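Local coordinates for FAD-binding PCMH-type domain-containing protein (Gibberella zeae, PDB 6YJO) that probably works as an oxygen-dependent oxidoreductase, carrying an FAD cofactor that is covalently linked to the protein through two side chains, at residues V58-Y61 with N62-L65; G143-A146 with T147-Q151; F178-T182 with H183-L187; T463-S466 with N467-V471. All blocks are in the same frame, centred on the assembly; numbering follows the deposited sequence.

Interaction 1. Residues V58-Y61 with N62-L65. With FAD (flavin-adenine dinucleotide), chain C.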
loop_
_atom_site.group_PDB
_atom_site.type_symbol
_atom_site.label_atom_id
_atom_site.label_comp_id
_atom_site.label_asym_id
_atom_site.label_seq_id
_atom_site.Cartn_x
_atom_site.Cartn_y
_atom_site.Cartn_z
ATOM N N VAL A 58 17.132 -7.126 -11.450
ATOM C CA VAL A 58 16.157 -6.721 -12.462
ATOM C C VAL A 58 14.908 -7.589 -12.435
ATOM O O VAL A 58 13.906 -7.239 -13.070
ATOM C CB VAL A 58 16.872 -6.736 -13.828
ATOM C CG1 VAL A 58 15.889 -6.860 -14.981
ATOM C CG2 VAL A 58 17.730 -5.481 -13.980
ATOM N N LYS A 59 14.933 -8.693 -11.702
ATOM C CA LYS A 59 13.773 -9.562 -11.543
ATOM C C LYS A 59 12.721 -8.863 -10.686
ATOM O O LYS A 59 12.960 -8.662 -9.488
ATOM C CB LYS A 59 14.203 -10.883 -10.899
ATOM C CG LYS A 59 13.441 -12.113 -11.382
ATOM C CD LYS A 59 13.434 -13.203 -10.319
ATOM C CE LYS A 59 13.081 -14.568 -10.883
ATOM N NZ LYS A 59 12.430 -15.441 -9.866
ATOM N N PRO A 60 11.561 -8.490 -11.228
ATOM C CA PRO A 60 10.577 -7.746 -10.432
ATOM C C PRO A 60 9.926 -8.648 -9.391
ATOM O O PRO A 60 10.067 -9.871 -9.423
ATOM C CB PRO A 60 9.570 -7.287 -11.486
ATOM C CG PRO A 60 9.559 -8.427 -12.455
ATOM C CD PRO A 60 10.991 -8.919 -12.519
ATOM N N TYR A 61 9.192 -8.032 -8.456
ATOM C CA TYR A 61 8.325 -8.829 -7.590
ATOM C C TYR A 61 7.211 -9.471 -8.405
ATOM O O TYR A 61 7.088 -10.698 -8.455
ATOM C CB TYR A 61 7.732 -7.986 -6.460
ATOM C CG TYR A 61 6.720 -8.777 -5.656
ATOM C CD1 TYR A 61 7.127 -9.769 -4.772
ATOM C CD2 TYR A 61 5.357 -8.555 -5.805
ATOM C CE1 TYR A 61 6.209 -10.506 -4.050
ATOM C CE2 TYR A 61 4.429 -9.289 -5.081
ATOM C CZ TYR A 61 4.864 -10.266 -4.208
ATOM O OH TYR A 61 3.963 -11.006 -3.477
ATOM N N ASN A 62 6.398 -8.650 -9.065
ATOM C CA ASN A 62 5.391 -9.153 -9.995
ATOM C C ASN A 62 6.111 -9.572 -11.267
ATOM O O ASN A 62 6.500 -8.733 -12.079
ATOM C CB ASN A 62 4.328 -8.098 -10.288
ATOM C CG ASN A 62 3.136 -8.671 -11.026
ATOM O OD1 ASN A 62 3.150 -9.839 -11.425
ATOM N ND2 ASN A 62 2.103 -7.856 -11.222
ATOM N N LEU A 63 6.297 -10.882 -11.441
ATOM C CA LEU A 63 6.980 -11.403 -12.618
ATOM C C LEU A 63 6.249 -11.076 -13.910
ATOM O O LEU A 63 6.840 -11.211 -14.987
ATOM C CB LEU A 63 7.148 -12.921 -12.484
ATOM C CG LEU A 63 8.203 -13.362 -11.470
ATOM C CD1 LEU A 63 8.181 -14.869 -11.264
ATOM C CD2 LEU A 63 9.588 -12.899 -11.902
ATOM N N ARG A 64 4.989 -10.639 -13.830
ATOM C CA ARG A 64 4.235 -10.337 -15.039
ATOM C C ARG A 64 4.793 -9.113 -15.759
ATOM O O ARG A 64 4.674 -9.013 -16.984
ATOM C CB ARG A 64 2.763 -10.125 -14.689
ATOM C CG ARG A 64 1.837 -10.044 -15.897
ATOM C CD ARG A 64 0.384 -9.883 -15.469
ATOM N NE ARG A 64 0.188 -8.681 -14.662
ATOM C CZ ARG A 64 0.005 -7.463 -15.160
ATOM N NH1 ARG A 64 -0.005 -7.266 -16.470
ATOM N NH2 ARG A 64 -0.160 -6.434 -14.344
ATOM N N LEU A 65 5.400 -8.181 -15.028
ATOM C CA LEU A 65 5.903 -6.931 -15.599
ATOM C C LEU A 65 7.365 -6.764 -15.203
ATOM O O LEU A 65 7.665 -6.352 -14.080
ATOM C CB LEU A 65 5.076 -5.739 -15.131
ATOM C CG LEU A 65 3.601 -5.742 -15.529
ATOM C CD1 LEU A 65 2.932 -4.460 -15.052
ATOM C CD2 LEU A 65 3.455 -5.915 -17.038
HETATM P PA FAD C . 8.326 -0.400 -4.588
HETATM O O1A FAD C . 8.067 -0.997 -5.920
HETATM O O2A FAD C . 9.806 -0.401 -4.175
HETATM O O5B FAD C . 7.737 1.059 -4.503
HETATM C C5B FAD C . 6.388 1.349 -4.925
HETATM C C4B FAD C . 6.276 2.813 -5.255
HETATM O O4B FAD C . 6.981 3.586 -4.253
HETATM C C3B FAD C . 6.884 3.212 -6.597
HETATM O O3B FAD C . 6.156 4.284 -7.184
HETATM C C2B FAD C . 8.297 3.633 -6.197
HETATM O O2B FAD C . 8.872 4.534 -7.132
HETATM C C1B FAD C . 8.018 4.328 -4.868
HETATM N N9A FAD C . 9.169 4.381 -3.969
HETATM C C8A FAD C . 9.832 3.329 -3.389
HETATM N N7A FAD C . 10.842 3.682 -2.632
HETATM C C5A FAD C . 10.847 5.070 -2.721
HETATM C C6A FAD C . 11.674 6.050 -2.146
HETATM N N6A FAD C . 12.702 5.784 -1.336
HETATM N N1A FAD C . 11.405 7.341 -2.442
HETATM C C2A FAD C . 10.380 7.617 -3.249
HETATM N N3A FAD C . 9.532 6.778 -3.847
HETATM C C4A FAD C . 9.824 5.505 -3.541
HETATM N N1 FAD C . -0.811 -2.547 0.926
HETATM C C2 FAD C . -1.664 -2.270 1.956
HETATM O O2 FAD C . -2.160 -1.147 2.102
HETATM N N3 FAD C . -1.988 -3.264 2.866
HETATM C C4 FAD C . -1.524 -4.565 2.847
HETATM O O4 FAD C . -1.880 -5.365 3.709
HETATM C C4X FAD C . -0.620 -4.847 1.749
HETATM N N5 FAD C . -0.131 -6.052 1.652
HETATM C C5X FAD C . 0.738 -6.317 0.605
HETATM C C6 FAD C . 1.249 -7.601 0.460
HETATM C C7 FAD C . 2.146 -7.914 -0.554
HETATM C C7M FAD C . 2.692 -9.314 -0.653
HETATM C C8 FAD C . 2.487 -6.931 -1.498
HETATM C C8M FAD C . 3.445 -7.227 -2.619
HETATM C C9 FAD C . 1.959 -5.649 -1.374
HETATM C C9A FAD C . 1.087 -5.339 -0.338
HETATM N N10 FAD C . 0.544 -4.049 -0.185
HETATM C C10 FAD C . -0.321 -3.770 0.840
HETATM C "C1'" FAD C . 0.844 -2.989 -1.156
HETATM C "C2'" FAD C . 1.994 -2.082 -0.746
HETATM O "O2'" FAD C . 1.550 -1.149 0.238
HETATM C "C3'" FAD C . 2.472 -1.316 -1.980
HETATM O "O3'" FAD C . 2.794 -2.265 -2.990
HETATM C "C4'" FAD C . 3.691 -0.427 -1.742
HETATM O "O4'" FAD C . 3.526 0.822 -2.413
HETATM C "C5'" FAD C . 4.954 -1.103 -2.224
HETATM O "O5'" FAD C . 6.095 -0.421 -1.671
HETATM P P FAD C . 7.542 -0.981 -1.886
HETATM O O1P FAD C . 8.570 0.094 -1.519
HETATM O O2P FAD C . 7.673 -2.289 -1.197
HETATM O O3P FAD C . 7.527 -1.199 -3.475
#
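Lys59 and Leu63 meet four residues apart across a bend in the chain, the extended lysine running past the leucine at a slant so that its CG lies 4.0 Å from Leu63 CD2. The same methyl also comes near the Pro60 ring, whose CD is 4.3 Å from Leu63 CD2. The proline ring meets backbone oxygens as well, with Pro60 CG 3.1 Å from Asn62 O and 3.2 Å from Leu65 O. The bend itself is a type I beta turn from Asn62 to Leu65. The side chain of Asn62 braces it as an Asx turn: OD1 takes the N-H of Arg64 at 3.1 Å, the donor standing 55° out of the carbonyl plane, while ND2 donates to Phe345 O and Tyr104 O. Tyr61 serves the cofactor instead. A chi1 of 174° extends its ring away from the turn and towards the flavin, where Tyr61 CE2 is 3.4 Å from FAD C8M in an oblique approach, beside the covalently linked His102. The segment belongs to the loop between helix 52-57 and strand 71-73, and backbone bonds from Tyr61 and Leu63 to Ser343 tie it to the chain just before strand 346-352.

Interaction 2. Residues G143-A146 with T147-Q151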
loop_
_atom_site.group_PDB
_atom_site.type_symbol
_atom_site.label_atom_id
_atom_site.label_comp_id
_atom_site.label_asym_id
_atom_site.label_seq_id
_atom_site.Cartn_x
_atom_site.Cartn_y
_atom_site.Cartn_z
ATOM N N GLY A 143 8.334 -5.794 8.016
ATOM C CA GLY A 143 8.588 -6.744 9.083
ATOM C C GLY A 143 9.866 -6.451 9.838
ATOM O O GLY A 143 9.963 -6.737 11.035
ATOM N N HIS A 144 10.864 -5.887 9.153
ATOM C CA HIS A 144 12.067 -5.415 9.827
ATOM C C HIS A 144 11.789 -4.188 10.682
ATOM O O HIS A 144 12.509 -3.952 11.658
ATOM C CB HIS A 144 13.160 -5.100 8.797
ATOM C CG HIS A 144 14.384 -4.463 9.381
ATOM N ND1 HIS A 144 15.110 -5.035 10.404
ATOM C CD2 HIS A 144 15.017 -3.306 9.072
ATOM C CE1 HIS A 144 16.133 -4.255 10.704
ATOM N NE2 HIS A 144 16.101 -3.201 9.909
ATOM N N VAL A 145 10.752 -3.417 10.348
ATOM C CA VAL A 145 10.379 -2.258 11.151
ATOM C C VAL A 145 9.685 -2.697 12.434
ATOM O O VAL A 145 10.023 -2.232 13.527
ATOM C CB VAL A 145 9.493 -1.306 10.327
ATOM C CG1 VAL A 145 8.931 -0.196 11.214
ATOM C CG2 VAL A 145 10.286 -0.717 9.173
ATOM N N ALA A 146 8.702 -3.597 12.322
ATOM C CA ALA A 146 8.006 -4.083 13.510
ATOM C C ALA A 146 8.951 -4.854 14.421
ATOM O O ALA A 146 8.862 -4.755 15.650
ATOM C CB ALA A 146 6.827 -4.966 13.106
ATOM N N THR A 147 9.860 -5.636 13.834
ATOM C CA THR A 147 10.789 -6.430 14.633
ATOM C C THR A 147 11.712 -5.537 15.449
ATOM O O THR A 147 11.972 -5.819 16.623
ATOM C CB THR A 147 11.603 -7.361 13.726
ATOM O OG1 THR A 147 10.734 -8.348 13.152
ATOM C CG2 THR A 147 12.712 -8.050 14.513
ATOM N N ASP A 148 12.218 -4.457 14.848
ATOM C CA ASP A 148 13.157 -3.586 15.548
ATOM C C ASP A 148 12.461 -2.608 16.490
ATOM O O ASP A 148 13.059 -2.194 17.491
ATOM C CB ASP A 148 14.012 -2.820 14.540
ATOM C CG ASP A 148 15.214 -3.619 14.075
ATOM O OD1 ASP A 148 15.176 -4.865 14.170
ATOM O OD2 ASP A 148 16.203 -2.999 13.631
ATOM N N LEU A 149 11.214 -2.228 16.204
ATOM C CA LEU A 149 10.512 -1.300 17.087
ATOM C C LEU A 149 10.019 -1.994 18.349
ATOM O O LEU A 149 10.049 -1.407 19.436
ATOM C CB LEU A 149 9.335 -0.651 16.356
ATOM C CG LEU A 149 9.658 0.420 15.312
ATOM C CD1 LEU A 149 8.369 0.916 14.682
ATOM C CD2 LEU A 149 10.427 1.569 15.939
ATOM N N PHE A 150 9.557 -3.239 18.224
ATOM C CA PHE A 150 9.099 -3.988 19.386
ATOM C C PHE A 150 10.255 -4.430 20.271
ATOM O O PHE A 150 10.042 -4.670 21.464
ATOM C CB PHE A 150 8.286 -5.204 18.931
ATOM C CG PHE A 150 7.753 -6.042 20.059
ATOM C CD1 PHE A 150 8.498 -7.090 20.574
ATOM C CD2 PHE A 150 6.501 -5.785 20.598
ATOM C CE1 PHE A 150 8.007 -7.864 21.612
ATOM C CE2 PHE A 150 6.006 -6.554 21.634
ATOM C CZ PHE A 150 6.759 -7.596 22.141
ATOM N N GLN A 151 11.467 -4.533 19.721
ATOM C CA GLN A 151 12.635 -4.968 20.477
ATOM C C GLN A 151 13.506 -3.815 20.963
ATOM O O GLN A 151 14.166 -3.953 21.997
ATOM C CB GLN A 151 13.484 -5.923 19.629
ATOM C CG GLN A 151 14.543 -6.684 20.421
ATOM C CD GLN A 151 15.921 -6.068 20.297
ATOM O OE1 GLN A 151 16.428 -5.455 21.238
ATOM N NE2 GLN A 151 16.539 -6.231 19.132
#
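Thr147 reaches back to Gly143 because its chi1 of -67° sets OG1 beside the backbone N, facing the preceding turn of the helix. Gly143 O is thereby gripped twice, by Thr147 N at 3.0 Å and by Thr147 OG1 at 2.8 Å, the two donors arriving from opposite faces of the carbonyl plane. His144 leans forward along the helix, its CG anti to the backbone N (chi1 173°), and Asp148 swings its carboxylate to meet it. Ring and carboxylate planes stand 65° apart, and the nearest approach, His144 CE1 to Asp148 OD2 at 3.2 Å, is made by a carbon. The ring nitrogens are held, weakly, by Asp334 and by Asp124 O. One residue further on, Val145 and Leu149 lie side by side and point the same way, with Val145 CG1 3.7 Å from Leu149 CD1; both pack on the sheet, Val145 against Val136 of strand 133-137 and Leu149 against Val126 of strand 126-128. Ala146 instead faces Leu324 of helix 320-326, and its O accepts from Phe150 N at 3.1 Å. Repeated i to i+4 spacing of this kind is characteristic of an alpha helix, here helix 142-152, packed on the antiparallel sheet of the FAD-binding domain.

Interaction 3. Residues F178-T182 with H183-L187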
loop_
_atom_site.group_PDB
_atom_site.type_symbol
_atom_site.label_atom_id
_atom_site.label_comp_id
_atom_site.label_asym_id
_atom_site.label_seq_id
_atom_site.Cartn_x
_atom_site.Cartn_y
_atom_site.Cartn_z
ATOM N N PHE A 178 -4.216 -4.492 9.677
ATOM C CA PHE A 178 -5.105 -4.913 10.753
ATOM C C PHE A 178 -4.940 -4.099 12.030
ATOM O O PHE A 178 -5.572 -4.430 13.034
ATOM C CB PHE A 178 -4.887 -6.404 11.041
ATOM C CG PHE A 178 -5.478 -7.312 9.997
ATOM C CD1 PHE A 178 -6.757 -7.089 9.510
ATOM C CD2 PHE A 178 -4.754 -8.381 9.495
ATOM C CE1 PHE A 178 -7.302 -7.912 8.551
ATOM C CE2 PHE A 178 -5.297 -9.215 8.531
ATOM C CZ PHE A 178 -6.575 -8.979 8.059
ATOM N N ALA A 179 -4.120 -3.051 12.013
ATOM C CA ALA A 179 -4.065 -2.065 13.084
ATOM C C ALA A 179 -4.525 -0.685 12.639
ATOM O O ALA A 179 -4.506 0.248 13.449
ATOM C CB ALA A 179 -2.638 -1.965 13.635
ATOM N N SER A 180 -4.937 -0.528 11.379
ATOM C CA SER A 180 -5.232 0.802 10.858
ATOM C C SER A 180 -6.499 1.373 11.478
ATOM O O SER A 180 -6.530 2.537 11.893
ATOM C CB SER A 180 -5.360 0.751 9.336
ATOM O OG SER A 180 -4.084 0.699 8.724
ATOM N N ARG A 181 -7.561 0.567 11.546
ATOM C CA ARG A 181 -8.825 1.065 12.078
ATOM C C ARG A 181 -8.659 1.581 13.500
ATOM O O ARG A 181 -9.432 2.438 13.947
ATOM C CB ARG A 181 -9.882 -0.037 12.033
ATOM C CG ARG A 181 -11.302 0.487 12.056
ATOM C CD ARG A 181 -12.296 -0.569 11.614
ATOM N NE ARG A 181 -13.662 -0.085 11.774
ATOM C CZ ARG A 181 -14.297 -0.023 12.941
ATOM N NH1 ARG A 181 -13.690 -0.426 14.052
ATOM N NH2 ARG A 181 -15.538 0.440 12.999
ATOM N N THR A 182 -7.658 1.075 14.219
ATOM C CA THR A 182 -7.401 1.460 15.599
ATOM C C THR A 182 -6.326 2.526 15.731
ATOM O O THR A 182 -6.418 3.373 16.626
ATOM C CB THR A 182 -6.976 0.231 16.412
ATOM O OG1 THR A 182 -7.984 -0.783 16.311
ATOM C CG2 THR A 182 -6.751 0.591 17.879
ATOM N N HIS A 183 -5.312 2.506 14.865
ATOM C CA HIS A 183 -4.180 3.411 14.983
ATOM C C HIS A 183 -3.856 4.157 13.694
ATOM O O HIS A 183 -2.864 4.893 13.663
ATOM C CB HIS A 183 -2.933 2.642 15.451
ATOM C CG HIS A 183 -3.069 2.040 16.818
ATOM N ND1 HIS A 183 -2.848 0.702 17.067
ATOM C CD2 HIS A 183 -3.395 2.595 18.009
ATOM C CE1 HIS A 183 -3.037 0.458 18.352
ATOM N NE2 HIS A 183 -3.368 1.589 18.946
ATOM N N GLY A 184 -4.643 3.986 12.635
ATOM C CA GLY A 184 -4.556 4.822 11.457
ATOM C C GLY A 184 -3.700 4.213 10.359
ATOM O O GLY A 184 -3.026 3.195 10.529
ATOM N N LEU A 185 -3.749 4.865 9.198
ATOM C CA LEU A 185 -2.826 4.549 8.121
ATOM C C LEU A 185 -1.394 4.819 8.568
ATOM O O LEU A 185 -1.137 5.606 9.482
ATOM C CB LEU A 185 -3.133 5.385 6.876
ATOM C CG LEU A 185 -4.534 5.312 6.263
ATOM C CD1 LEU A 185 -4.667 6.375 5.185
ATOM C CD2 LEU A 185 -4.828 3.928 5.692
ATOM N N THR A 186 -0.448 4.150 7.905
ATOM C CA THR A 186 0.959 4.390 8.208
ATOM C C THR A 186 1.313 5.862 8.038
ATOM O O THR A 186 2.078 6.420 8.833
ATOM C CB THR A 186 1.853 3.528 7.317
ATOM O OG1 THR A 186 1.342 2.190 7.266
ATOM C CG2 THR A 186 3.277 3.510 7.862
ATOM N N LEU A 187 0.762 6.513 7.011
ATOM C CA LEU A 187 1.073 7.919 6.796
ATOM C C LEU A 187 0.392 8.829 7.809
ATOM O O LEU A 187 0.763 10.005 7.898
ATOM C CB LEU A 187 0.691 8.347 5.373
ATOM C CG LEU A 187 -0.754 8.237 4.878
ATOM C CD1 LEU A 187 -1.680 9.254 5.527
ATOM C CD2 LEU A 187 -0.764 8.408 3.364
#
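The His183 imidazole carries the methyl of Thr182 over one face: CG2 sits 3.7 Å from the ring centroid and only 11° off the normal, a CH-pi contact between neighbours whose side chains lie side by side. The same ring also stacks with Phe235, and Ala179 O approaches it obliquely. In Thr182, chi1 of -56° puts CG2 beside the carbonyl carbon and thus next to the following residue, while OG1 is directed to Lys271 O and Asn274 ND2 outside the turn. The ring belongs to the last residue of the short helix 180-183. His183 N meets Ala179 O at 2.8 Å, with the donor nearly in line with the carbonyl; the bond from Gly184 N to Ser180 O is modelled very short, at 2.5 Å, and its exact length is doubtful. Gly184 is where the helix ends, the first residue to leave helical angles, and its backbone, with a positive phi of 96°, suits a residue without a side chain. Leu185 follows, its side chain about 5 Å from that of the FAD-binding Tyr457. Ser180 also meets the residue that ends the helix: its OG is bonded chiefly to Gly177 N and makes a weak bond, 3.3 Å, to Gly184 O. Ser180 CA gives Gly184 O a CA-H...O contact at 3.3 Å. Further along, Thr186 leans on His170 and Ala171 of helix 167-171.

Interaction 4. Residues T463-S466 with N467-V471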
loop_
_atom_site.group_PDB
_atom_site.type_symbol
_atom_site.label_atom_id
_atom_site.label_comp_id
_atom_site.label_asym_id
_atom_site.label_seq_id
_atom_site.Cartn_x
_atom_site.Cartn_y
_atom_site.Cartn_z
ATOM N N THR A 463 -3.080 -1.485 -12.822
ATOM C CA THR A 463 -2.049 -1.202 -13.812
ATOM C C THR A 463 -2.640 -0.829 -15.166
ATOM O O THR A 463 -1.994 -0.115 -15.941
ATOM C CB THR A 463 -1.128 -2.410 -13.946
ATOM O OG1 THR A 463 0.100 -2.009 -14.563
ATOM C CG2 THR A 463 -1.790 -3.503 -14.780
ATOM N N GLN A 464 -3.856 -1.282 -15.469
ATOM C CA GLN A 464 -4.444 -1.085 -16.789
ATOM C C GLN A 464 -5.079 0.292 -16.964
ATOM O O GLN A 464 -5.724 0.531 -17.991
ATOM C CB GLN A 464 -5.495 -2.167 -17.062
ATOM C CG GLN A 464 -4.974 -3.593 -16.974
ATOM C CD GLN A 464 -3.894 -3.888 -17.997
ATOM O OE1 GLN A 464 -2.706 -3.891 -17.678
ATOM N NE2 GLN A 464 -4.305 -4.143 -19.236
ATOM N N LEU A 465 -4.907 1.198 -16.005
ATOM C CA LEU A 465 -5.601 2.479 -16.026
ATOM C C LEU A 465 -4.797 3.549 -16.754
ATOM O O LEU A 465 -3.568 3.600 -16.654
ATOM C CB LEU A 465 -5.898 2.945 -14.601
ATOM C CG LEU A 465 -7.049 2.219 -13.911
ATOM C CD1 LEU A 465 -7.243 2.758 -12.510
ATOM C CD2 LEU A 465 -8.330 2.360 -14.722
ATOM N N SER A 466 -5.508 4.404 -17.488
ATOM C CA SER A 466 -4.887 5.586 -18.068
ATOM C C SER A 466 -4.461 6.537 -16.958
ATOM O O SER A 466 -5.110 6.626 -15.913
ATOM C CB SER A 466 -5.856 6.287 -19.024
ATOM O OG SER A 466 -6.972 6.816 -18.323
ATOM N N ASN A 467 -3.342 7.231 -17.180
ATOM C CA ASN A 467 -2.879 8.219 -16.210
ATOM C C ASN A 467 -4.018 9.126 -15.757
ATOM O O ASN A 467 -4.185 9.368 -14.557
ATOM C CB ASN A 467 -1.736 9.041 -16.811
ATOM C CG ASN A 467 -1.199 10.088 -15.856
ATOM O OD1 ASN A 467 -1.713 11.207 -15.788
ATOM N ND2 ASN A 467 -0.145 9.735 -15.120
ATOM N N GLU A 468 -4.827 9.625 -16.696
ATOM C CA GLU A 468 -5.933 10.501 -16.309
ATOM C C GLU A 468 -6.887 9.796 -15.351
ATOM O O GLU A 468 -7.298 10.378 -14.341
ATOM C CB GLU A 468 -6.688 11.022 -17.543
ATOM C CG GLU A 468 -6.713 10.122 -18.784
ATOM C CD GLU A 468 -8.046 10.181 -19.534
ATOM O OE1 GLU A 468 -8.446 9.169 -20.152
ATOM O OE2 GLU A 468 -8.699 11.244 -19.497
ATOM N N GLU A 469 -7.241 8.541 -15.639
ATOM C CA GLU A 469 -8.181 7.831 -14.775
ATOM C C GLU A 469 -7.533 7.446 -13.453
ATOM O O GLU A 469 -8.151 7.579 -12.388
ATOM C CB GLU A 469 -8.712 6.588 -15.487
ATOM C CG GLU A 469 -9.691 5.757 -14.666
ATOM C CD GLU A 469 -11.036 6.438 -14.482
ATOM O OE1 GLU A 469 -11.192 7.588 -14.954
ATOM O OE2 GLU A 469 -11.939 5.823 -13.871
ATOM N N ALA A 470 -6.288 6.968 -13.498
ATOM C CA ALA A 470 -5.634 6.501 -12.281
ATOM C C ALA A 470 -5.475 7.634 -11.275
ATOM O O ALA A 470 -5.853 7.499 -10.107
ATOM C CB ALA A 470 -4.275 5.890 -12.616
ATOM N N VAL A 471 -4.918 8.766 -11.713
ATOM C CA VAL A 471 -4.684 9.861 -10.779
ATOM C C VAL A 471 -6.005 10.475 -10.327
ATOM O O VAL A 471 -6.101 10.999 -9.209
ATOM C CB VAL A 471 -3.742 10.916 -11.399
ATOM C CG1 VAL A 471 -2.395 10.286 -11.746
ATOM C CG2 VAL A 471 -4.363 11.577 -12.629
#
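Polar bonds at Ser466 open the helix here. Standing at the N-cap, this serine has its OG between the backbone N and the carbonyl carbon (chi1 66°), from where it accepts the N-H of Glu469 at 3.2 Å and 154°, a capping bond to an amide of the first turn. The same hydroxyl makes a weak bond to Glu468 OE1 at 3.3 Å; a bend at chi2 of the glutamate accompanies it, and crystal packing may influence this exposed side chain. Through its backbone, Ser466 also supplies the first full helical bond: Ala470 N reaches Ser466 O at 2.7 Å and is almost straight at 170°. Next in the chain, Asn467 uses its ND2 to bond Gly500 O and Pro498 O of the C-terminal stretch. Apolar contacts come from Leu465, just before the cap. Its CB rests 3.9 Å from Ala470 CB, and one branch, CD2, passes at a slant to Glu469 CG at 3.7 Å, so the leucine covers the side of the first turn and meets only the aliphatic part of the glutamate. The charged end, Glu469 OE2, forms a salt bridge with Arg473 one turn on. The segment thus leads from the loop after helix 431-446 into helix 467-475, with Leu465 touching Arg442 of the former helix and Thr463 lying against Tyr346 of strand 346-352.

Overall arrangement
The four contacts follow one another along the chain without overlap, each closing before the next opens. Interactions 2 and 3 both belong to the FAD-binding domain, about 16 Å apart centre to centre, where helix 142-152 and the loop leading to strand 190-196 both adjoin the same antiparallel sheet. Interactions 1 and 4, about 20 Å apart between centres, touch through packing of Arg64 and Leu65 against Thr463, linking the loop before strand 71-73 to the berberine-like region. Interaction 4 lies across the chain's centre from interactions 2 and 3, about 35 and 26 Å between centres. Interaction 1 touches the flavin through Tyr61, while the nearest side chains of interactions 2, 3 and 4 lie about 11, 7 and 12 Å from the FAD.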